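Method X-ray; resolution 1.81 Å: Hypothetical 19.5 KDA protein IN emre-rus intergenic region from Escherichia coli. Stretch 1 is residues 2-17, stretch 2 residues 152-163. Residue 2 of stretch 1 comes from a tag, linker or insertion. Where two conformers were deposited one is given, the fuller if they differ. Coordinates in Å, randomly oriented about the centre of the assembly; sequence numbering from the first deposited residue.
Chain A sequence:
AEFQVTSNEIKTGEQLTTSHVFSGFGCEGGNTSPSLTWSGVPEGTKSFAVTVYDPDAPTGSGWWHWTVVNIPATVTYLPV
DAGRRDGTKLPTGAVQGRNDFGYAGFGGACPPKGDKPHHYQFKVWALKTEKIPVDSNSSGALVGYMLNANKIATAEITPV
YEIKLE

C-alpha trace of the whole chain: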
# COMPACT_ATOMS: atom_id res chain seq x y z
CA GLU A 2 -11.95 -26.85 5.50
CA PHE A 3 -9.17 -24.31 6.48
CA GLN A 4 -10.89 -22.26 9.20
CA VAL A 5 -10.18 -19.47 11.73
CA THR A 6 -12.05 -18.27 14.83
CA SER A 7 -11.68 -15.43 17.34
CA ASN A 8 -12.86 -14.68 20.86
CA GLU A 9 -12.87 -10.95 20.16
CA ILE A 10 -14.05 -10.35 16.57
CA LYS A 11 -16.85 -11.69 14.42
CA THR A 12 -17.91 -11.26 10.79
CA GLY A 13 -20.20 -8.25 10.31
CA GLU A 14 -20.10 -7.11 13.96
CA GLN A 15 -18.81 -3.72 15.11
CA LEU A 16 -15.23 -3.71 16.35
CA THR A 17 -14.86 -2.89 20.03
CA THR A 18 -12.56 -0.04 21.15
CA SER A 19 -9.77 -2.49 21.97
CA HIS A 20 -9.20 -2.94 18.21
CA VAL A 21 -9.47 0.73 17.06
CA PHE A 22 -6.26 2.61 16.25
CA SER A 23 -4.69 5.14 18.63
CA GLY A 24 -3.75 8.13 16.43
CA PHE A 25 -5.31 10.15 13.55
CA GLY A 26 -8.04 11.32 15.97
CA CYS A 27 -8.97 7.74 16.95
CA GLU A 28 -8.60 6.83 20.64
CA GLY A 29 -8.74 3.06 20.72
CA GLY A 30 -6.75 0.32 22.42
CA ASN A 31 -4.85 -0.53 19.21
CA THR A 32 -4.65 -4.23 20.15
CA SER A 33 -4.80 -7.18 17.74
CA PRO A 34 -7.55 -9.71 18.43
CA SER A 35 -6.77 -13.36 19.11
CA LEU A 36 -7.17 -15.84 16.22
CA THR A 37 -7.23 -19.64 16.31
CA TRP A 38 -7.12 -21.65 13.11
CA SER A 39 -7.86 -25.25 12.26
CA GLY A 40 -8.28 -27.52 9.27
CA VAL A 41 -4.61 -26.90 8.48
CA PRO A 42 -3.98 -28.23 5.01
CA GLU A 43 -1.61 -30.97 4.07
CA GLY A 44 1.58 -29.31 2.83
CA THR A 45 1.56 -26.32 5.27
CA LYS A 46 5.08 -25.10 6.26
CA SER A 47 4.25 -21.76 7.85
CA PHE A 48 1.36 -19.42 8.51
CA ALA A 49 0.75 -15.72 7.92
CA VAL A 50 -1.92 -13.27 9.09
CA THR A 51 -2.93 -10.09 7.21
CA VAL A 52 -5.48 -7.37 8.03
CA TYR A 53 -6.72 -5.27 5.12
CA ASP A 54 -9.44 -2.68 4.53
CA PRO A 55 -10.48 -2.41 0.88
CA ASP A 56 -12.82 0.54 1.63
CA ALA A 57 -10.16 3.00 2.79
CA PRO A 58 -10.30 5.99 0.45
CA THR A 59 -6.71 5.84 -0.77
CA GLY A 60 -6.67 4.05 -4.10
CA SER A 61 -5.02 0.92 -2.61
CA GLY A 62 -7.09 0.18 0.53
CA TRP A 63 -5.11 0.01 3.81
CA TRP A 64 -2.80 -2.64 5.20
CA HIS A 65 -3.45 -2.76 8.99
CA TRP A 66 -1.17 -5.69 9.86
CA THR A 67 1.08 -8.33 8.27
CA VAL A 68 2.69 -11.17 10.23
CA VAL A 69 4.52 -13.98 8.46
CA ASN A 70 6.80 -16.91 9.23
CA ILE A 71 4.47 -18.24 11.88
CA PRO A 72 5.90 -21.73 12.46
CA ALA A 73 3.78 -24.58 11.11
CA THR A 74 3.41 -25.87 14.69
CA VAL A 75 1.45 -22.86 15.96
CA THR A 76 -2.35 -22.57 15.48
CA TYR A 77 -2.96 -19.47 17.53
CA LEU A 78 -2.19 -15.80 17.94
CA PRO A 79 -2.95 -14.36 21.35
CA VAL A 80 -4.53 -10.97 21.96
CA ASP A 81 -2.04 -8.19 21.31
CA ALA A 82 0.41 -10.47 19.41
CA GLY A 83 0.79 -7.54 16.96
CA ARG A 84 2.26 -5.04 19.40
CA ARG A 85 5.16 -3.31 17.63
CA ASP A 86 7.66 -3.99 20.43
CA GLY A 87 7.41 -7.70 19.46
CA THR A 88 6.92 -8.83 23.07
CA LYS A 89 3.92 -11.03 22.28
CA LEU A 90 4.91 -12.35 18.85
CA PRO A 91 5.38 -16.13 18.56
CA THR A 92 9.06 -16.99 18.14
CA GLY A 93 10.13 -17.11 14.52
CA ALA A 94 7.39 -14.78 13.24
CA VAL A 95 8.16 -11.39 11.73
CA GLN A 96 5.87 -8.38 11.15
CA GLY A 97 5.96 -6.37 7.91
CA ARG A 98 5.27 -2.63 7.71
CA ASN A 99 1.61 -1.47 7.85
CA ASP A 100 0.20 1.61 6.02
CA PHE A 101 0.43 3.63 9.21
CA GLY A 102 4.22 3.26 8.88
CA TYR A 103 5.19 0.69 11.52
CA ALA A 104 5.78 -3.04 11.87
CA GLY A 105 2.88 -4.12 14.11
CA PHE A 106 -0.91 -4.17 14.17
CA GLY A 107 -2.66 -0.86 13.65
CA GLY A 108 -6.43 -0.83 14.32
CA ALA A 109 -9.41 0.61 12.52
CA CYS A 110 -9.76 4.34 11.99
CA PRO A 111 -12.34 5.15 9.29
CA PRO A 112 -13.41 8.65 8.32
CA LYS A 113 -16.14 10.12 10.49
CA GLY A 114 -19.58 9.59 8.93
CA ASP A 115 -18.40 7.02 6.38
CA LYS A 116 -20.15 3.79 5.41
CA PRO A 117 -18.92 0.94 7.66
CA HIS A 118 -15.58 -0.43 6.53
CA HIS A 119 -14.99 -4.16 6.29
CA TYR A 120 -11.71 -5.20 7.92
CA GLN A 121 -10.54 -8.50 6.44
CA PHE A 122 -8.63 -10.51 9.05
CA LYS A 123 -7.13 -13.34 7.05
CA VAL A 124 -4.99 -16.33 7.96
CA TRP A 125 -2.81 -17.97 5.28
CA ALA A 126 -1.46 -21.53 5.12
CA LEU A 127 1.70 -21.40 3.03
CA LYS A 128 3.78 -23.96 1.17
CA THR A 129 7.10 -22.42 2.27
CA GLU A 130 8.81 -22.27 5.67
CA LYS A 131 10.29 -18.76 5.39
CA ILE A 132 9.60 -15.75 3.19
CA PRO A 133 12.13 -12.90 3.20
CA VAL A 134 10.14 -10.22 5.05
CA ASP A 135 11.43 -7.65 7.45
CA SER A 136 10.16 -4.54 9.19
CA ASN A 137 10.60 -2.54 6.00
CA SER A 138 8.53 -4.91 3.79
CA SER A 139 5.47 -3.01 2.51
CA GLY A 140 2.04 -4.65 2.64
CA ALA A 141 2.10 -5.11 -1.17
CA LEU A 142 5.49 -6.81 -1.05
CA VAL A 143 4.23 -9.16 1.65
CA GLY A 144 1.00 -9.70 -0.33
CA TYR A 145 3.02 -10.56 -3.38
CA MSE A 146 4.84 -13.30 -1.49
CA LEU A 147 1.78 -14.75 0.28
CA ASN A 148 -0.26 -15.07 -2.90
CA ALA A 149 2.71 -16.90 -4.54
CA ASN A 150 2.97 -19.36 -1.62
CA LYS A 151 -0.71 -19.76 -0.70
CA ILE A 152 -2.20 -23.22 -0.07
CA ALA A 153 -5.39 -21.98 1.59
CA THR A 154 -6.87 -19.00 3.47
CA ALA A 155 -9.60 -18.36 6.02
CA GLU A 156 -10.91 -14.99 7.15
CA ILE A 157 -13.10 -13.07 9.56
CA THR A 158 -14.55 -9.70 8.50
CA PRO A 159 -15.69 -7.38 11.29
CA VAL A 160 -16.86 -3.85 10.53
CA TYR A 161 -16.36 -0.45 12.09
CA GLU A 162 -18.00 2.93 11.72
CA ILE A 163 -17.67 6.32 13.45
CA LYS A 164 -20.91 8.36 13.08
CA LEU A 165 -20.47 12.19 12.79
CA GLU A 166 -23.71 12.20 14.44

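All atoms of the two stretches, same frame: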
# COMPACT_ATOMS: atom_id res chain seq x y z
N GLU A 2 -12.80 -26.04 4.57
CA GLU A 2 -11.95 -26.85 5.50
C GLU A 2 -10.97 -25.90 6.18
O GLU A 2 -11.39 -25.65 7.32
CB GLU A 2 -11.40 -28.15 4.93
N PHE A 3 -9.99 -25.20 5.60
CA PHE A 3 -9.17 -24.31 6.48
C PHE A 3 -10.03 -23.27 7.15
O PHE A 3 -10.81 -22.57 6.50
CB PHE A 3 -8.00 -23.71 5.75
CG PHE A 3 -6.96 -22.96 6.52
CD1 PHE A 3 -6.27 -23.52 7.59
CD2 PHE A 3 -6.64 -21.66 6.17
CE1 PHE A 3 -5.28 -22.87 8.28
CE2 PHE A 3 -5.64 -20.99 6.86
CZ PHE A 3 -4.95 -21.57 7.91
N GLN A 4 -9.99 -23.14 8.50
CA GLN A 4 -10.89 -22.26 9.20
C GLN A 4 -10.16 -21.43 10.29
O GLN A 4 -9.07 -21.84 10.63
CB GLN A 4 -12.01 -23.07 9.90
CG GLN A 4 -13.03 -23.77 9.02
CD GLN A 4 -13.51 -25.09 9.61
OE1 GLN A 4 -14.08 -25.08 10.68
NE2 GLN A 4 -13.25 -26.19 8.91
N VAL A 5 -10.74 -20.34 10.68
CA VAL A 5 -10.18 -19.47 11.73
C VAL A 5 -11.32 -18.95 12.58
O VAL A 5 -12.44 -18.68 12.11
CB VAL A 5 -9.32 -18.32 11.19
CG1 VAL A 5 -10.09 -17.41 10.28
CG2 VAL A 5 -8.69 -17.50 12.35
N THR A 6 -11.09 -18.80 13.90
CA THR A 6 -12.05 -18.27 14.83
C THR A 6 -11.40 -17.18 15.72
O THR A 6 -10.17 -17.12 15.72
CB THR A 6 -12.57 -19.33 15.83
OG1 THR A 6 -11.49 -19.87 16.61
CG2 THR A 6 -13.21 -20.48 15.06
N SER A 7 -12.23 -16.45 16.44
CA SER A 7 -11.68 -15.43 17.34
C SER A 7 -12.65 -15.27 18.51
O SER A 7 -13.86 -15.24 18.38
CB SER A 7 -11.41 -14.06 16.69
OG SER A 7 -11.13 -13.11 17.74
N ASN A 8 -12.05 -14.94 19.66
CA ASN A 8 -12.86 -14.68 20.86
C ASN A 8 -13.28 -13.22 20.94
O ASN A 8 -14.19 -12.82 21.68
CB ASN A 8 -12.02 -15.04 22.10
CG ASN A 8 -11.37 -16.39 22.12
OD1 ASN A 8 -12.02 -17.44 21.96
ND2 ASN A 8 -10.05 -16.50 22.36
N GLU A 9 -12.60 -12.37 20.14
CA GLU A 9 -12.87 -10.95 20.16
C GLU A 9 -13.52 -10.35 18.92
O GLU A 9 -14.09 -9.26 19.02
CB GLU A 9 -11.57 -10.16 20.36
CG GLU A 9 -10.83 -10.38 21.66
CD GLU A 9 -10.10 -11.69 21.79
OE1 GLU A 9 -9.51 -12.21 20.83
OE2 GLU A 9 -10.10 -12.25 22.92
N ILE A 10 -13.41 -10.96 17.73
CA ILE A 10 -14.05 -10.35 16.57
C ILE A 10 -14.96 -11.36 15.88
O ILE A 10 -14.75 -12.57 16.03
CB ILE A 10 -13.03 -9.79 15.56
CG1 ILE A 10 -12.10 -10.89 15.06
CG2 ILE A 10 -12.26 -8.63 16.21
CD1 ILE A 10 -11.24 -10.57 13.84
N LYS A 11 -15.91 -10.82 15.14
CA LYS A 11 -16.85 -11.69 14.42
C LYS A 11 -17.30 -11.06 13.11
O LYS A 11 -17.57 -9.86 13.10
CB LYS A 11 -18.09 -11.86 15.31
CG LYS A 11 -18.99 -13.05 14.99
CD LYS A 11 -19.63 -13.57 16.29
CE LYS A 11 -18.85 -14.78 16.79
NZ LYS A 11 -18.80 -14.91 18.27
N THR A 12 -17.46 -11.86 12.06
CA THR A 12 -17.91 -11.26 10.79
C THR A 12 -19.17 -10.44 10.91
O THR A 12 -20.21 -10.84 11.46
CB THR A 12 -18.04 -12.40 9.76
OG1 THR A 12 -16.75 -12.96 9.53
CG2 THR A 12 -18.68 -11.85 8.48
N GLY A 13 -19.15 -9.23 10.37
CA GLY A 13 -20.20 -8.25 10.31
C GLY A 13 -20.51 -7.48 11.57
O GLY A 13 -21.38 -6.63 11.58
N GLU A 14 -19.87 -7.77 12.69
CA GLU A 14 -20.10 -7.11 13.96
C GLU A 14 -19.11 -5.95 14.17
O GLU A 14 -17.96 -6.16 13.83
CB GLU A 14 -19.79 -8.10 15.09
CG GLU A 14 -20.74 -9.28 15.07
CD GLU A 14 -21.80 -9.11 16.15
OE1 GLU A 14 -21.44 -8.53 17.20
OE2 GLU A 14 -22.92 -9.58 15.89
N GLN A 15 -19.61 -4.89 14.78
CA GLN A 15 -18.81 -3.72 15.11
C GLN A 15 -17.64 -4.03 16.02
O GLN A 15 -17.68 -4.68 17.07
CB GLN A 15 -19.73 -2.66 15.76
CG GLN A 15 -19.03 -1.38 16.12
CD GLN A 15 -19.02 -0.23 15.15
OE1 GLN A 15 -19.12 -0.30 13.92
NE2 GLN A 15 -18.90 0.96 15.74
N LEU A 16 -16.47 -3.53 15.60
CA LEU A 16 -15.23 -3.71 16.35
C LEU A 16 -15.36 -3.05 17.71
O LEU A 16 -15.91 -1.95 17.80
CB LEU A 16 -14.15 -3.02 15.52
CG LEU A 16 -12.92 -3.76 15.05
CD1 LEU A 16 -13.12 -5.23 14.77
CD2 LEU A 16 -12.22 -3.12 13.85
N THR A 17 -14.82 -3.66 18.77
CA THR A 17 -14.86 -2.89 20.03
C THR A 17 -13.66 -1.94 20.04
O THR A 17 -12.70 -2.06 19.28
CB THR A 17 -14.79 -3.76 21.28
OG1 THR A 17 -13.52 -4.42 21.20
CG2 THR A 17 -15.85 -4.85 21.31
N ILE A 152 -1.56 -21.91 0.07
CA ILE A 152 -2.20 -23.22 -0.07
C ILE A 152 -3.68 -22.96 0.13
O ILE A 152 -4.54 -23.32 -0.65
CB ILE A 152 -1.70 -24.26 0.96
CG1 ILE A 152 -0.22 -24.47 0.82
CG2 ILE A 152 -2.49 -25.57 0.81
CD1 ILE A 152 0.38 -25.67 1.55
N ALA A 153 -4.02 -22.29 1.26
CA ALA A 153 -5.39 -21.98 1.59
C ALA A 153 -5.52 -20.75 2.48
O ALA A 153 -4.51 -20.35 3.08
CB ALA A 153 -6.03 -23.15 2.36
N THR A 154 -6.69 -20.14 2.57
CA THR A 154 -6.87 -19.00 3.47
C THR A 154 -8.23 -19.10 4.14
O THR A 154 -9.22 -19.72 3.68
CB THR A 154 -6.69 -17.60 2.80
OG1 THR A 154 -7.78 -17.40 1.90
CG2 THR A 154 -5.35 -17.46 2.08
N ALA A 155 -8.35 -18.47 5.33
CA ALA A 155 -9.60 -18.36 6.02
C ALA A 155 -9.68 -16.92 6.58
O ALA A 155 -8.63 -16.41 6.99
CB ALA A 155 -9.73 -19.32 7.19
N GLU A 156 -10.86 -16.38 6.66
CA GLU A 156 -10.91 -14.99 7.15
C GLU A 156 -12.14 -14.66 7.94
O GLU A 156 -13.19 -15.33 7.92
CB GLU A 156 -10.75 -14.11 5.88
CG GLU A 156 -11.97 -14.08 5.01
CD GLU A 156 -11.74 -13.57 3.60
OE1 GLU A 156 -12.15 -12.44 3.27
OE2 GLU A 156 -11.15 -14.33 2.80
N ILE A 157 -12.00 -13.65 8.81
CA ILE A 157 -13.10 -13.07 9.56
C ILE A 157 -13.21 -11.59 9.17
O ILE A 157 -12.16 -10.97 9.11
CB ILE A 157 -12.91 -13.09 11.10
CG1 ILE A 157 -12.54 -14.55 11.44
CG2 ILE A 157 -14.18 -12.63 11.79
CD1 ILE A 157 -11.83 -14.69 12.76
N THR A 158 -14.40 -11.08 8.95
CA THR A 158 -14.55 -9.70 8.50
C THR A 158 -15.49 -8.84 9.33
O THR A 158 -16.63 -8.50 8.96
CB THR A 158 -15.07 -9.73 7.03
OG1 THR A 158 -14.27 -10.60 6.22
CG2 THR A 158 -15.01 -8.36 6.36
N PRO A 159 -14.97 -8.31 10.46
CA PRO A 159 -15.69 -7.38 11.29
C PRO A 159 -15.78 -6.03 10.58
O PRO A 159 -15.17 -5.81 9.52
CB PRO A 159 -14.83 -7.24 12.56
CG PRO A 159 -13.45 -7.66 12.15
CD PRO A 159 -13.65 -8.64 11.02
N VAL A 160 -16.62 -5.16 11.15
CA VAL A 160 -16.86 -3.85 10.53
C VAL A 160 -16.60 -2.77 11.58
O VAL A 160 -16.49 -3.09 12.76
CB VAL A 160 -18.29 -3.69 9.98
CG1 VAL A 160 -18.57 -4.69 8.85
CG2 VAL A 160 -19.37 -3.91 11.04
N TYR A 161 -16.52 -1.53 11.12
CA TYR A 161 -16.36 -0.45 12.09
C TYR A 161 -16.83 0.83 11.42
O TYR A 161 -16.57 1.10 10.23
CB TYR A 161 -14.93 -0.25 12.60
CG TYR A 161 -14.88 0.67 13.82
CD1 TYR A 161 -15.48 0.34 15.01
CD2 TYR A 161 -14.20 1.87 13.72
CE1 TYR A 161 -15.43 1.19 16.12
CE2 TYR A 161 -14.15 2.75 14.81
CZ TYR A 161 -14.77 2.39 15.98
OH TYR A 161 -14.71 3.25 17.06
N GLU A 162 -17.50 1.64 12.21
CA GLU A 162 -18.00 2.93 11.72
C GLU A 162 -17.92 3.92 12.88
O GLU A 162 -18.01 3.49 14.03
CB GLU A 162 -19.44 2.65 11.33
CG GLU A 162 -20.34 3.80 10.93
CD GLU A 162 -21.72 3.27 10.55
OE1 GLU A 162 -22.18 2.30 11.19
OE2 GLU A 162 -22.31 3.81 9.60
N ILE A 163 -17.69 5.18 12.54
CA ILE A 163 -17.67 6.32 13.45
C ILE A 163 -18.71 7.32 12.93
O ILE A 163 -18.57 7.87 11.85
CB ILE A 163 -16.28 6.98 13.59
CG1 ILE A 163 -15.21 5.94 13.89
CG2 ILE A 163 -16.32 8.06 14.70
CD1 ILE A 163 -13.76 6.35 13.94
O HOH W 1 -10.78 -21.83 3.88

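The two stretches lie far apart in sequence but run side by side, burying 953 Å² between them. The first half of the contact is apolar; the second half adds backbone hydrogen bonds.

Glu-2, a tag residue, makes no contact. Phe-3 points toward stretch 2. Its CB lies 4.0 Å from Ala-153 CB, and its ring edge meets the backbone at Thr-154, with Phe-3 CD2 3.6 Å from Thr-154 C. A water donates to Phe-3 O (2.7 Å from the water O) and to Thr-154 O (2.6 Å), bridging the two backbones.

Strand 4-6 and the strand that ends at Ile-157 run in roughly the same direction, at 27°. No direct hydrogen bond links them. Gln-4 and Thr-6 point away, while Val-5 points toward Ala-155 and Ile-157. Val-5 CG1 is 3.7 Å from Ala-155 CB and 3.9 Å from Ile-157 CG1. The small alanine methyl lets the backbone of Gln-4 come close, with Gln-4 CA 3.7 Å from Ala-155 CB.

Ser-7 OG accepts hydrogen bonds from Glu-9 N and Ile-10 N, tying the loop together. Buried Ile-10 then reaches over with CD1, 4.1 Å from Ile-157 CB and 4.0 Å from Pro-159 CG.

A type II turn runs from Lys-11 to Glu-14. Thr-12 OG1 accepts from Thr-158 N (3.1 Å), and Gly-13 N donates to Thr-158 O (3.0 Å). Gly-13 has a positive phi, which favours glycine. Glu-14 points away, but its O accepts from Val-160 N (3.2 Å).

Gln-15 forms a single beta bridge with Val-160. Its side-chain amide pairs with the Glu-162 backbone: NE2 donates to Glu-162 O (3.2 Å), and OE1 accepts a weak bond from Glu-162 N (3.1 Å). Leu-16 N donates to Val-160 O (2.9 Å). The buried Leu-16 side chain packs CD1 at 3.4 Å from Pro-159 CB and CB at 3.6 Å from Tyr-161 CD1. Thr-17 points away.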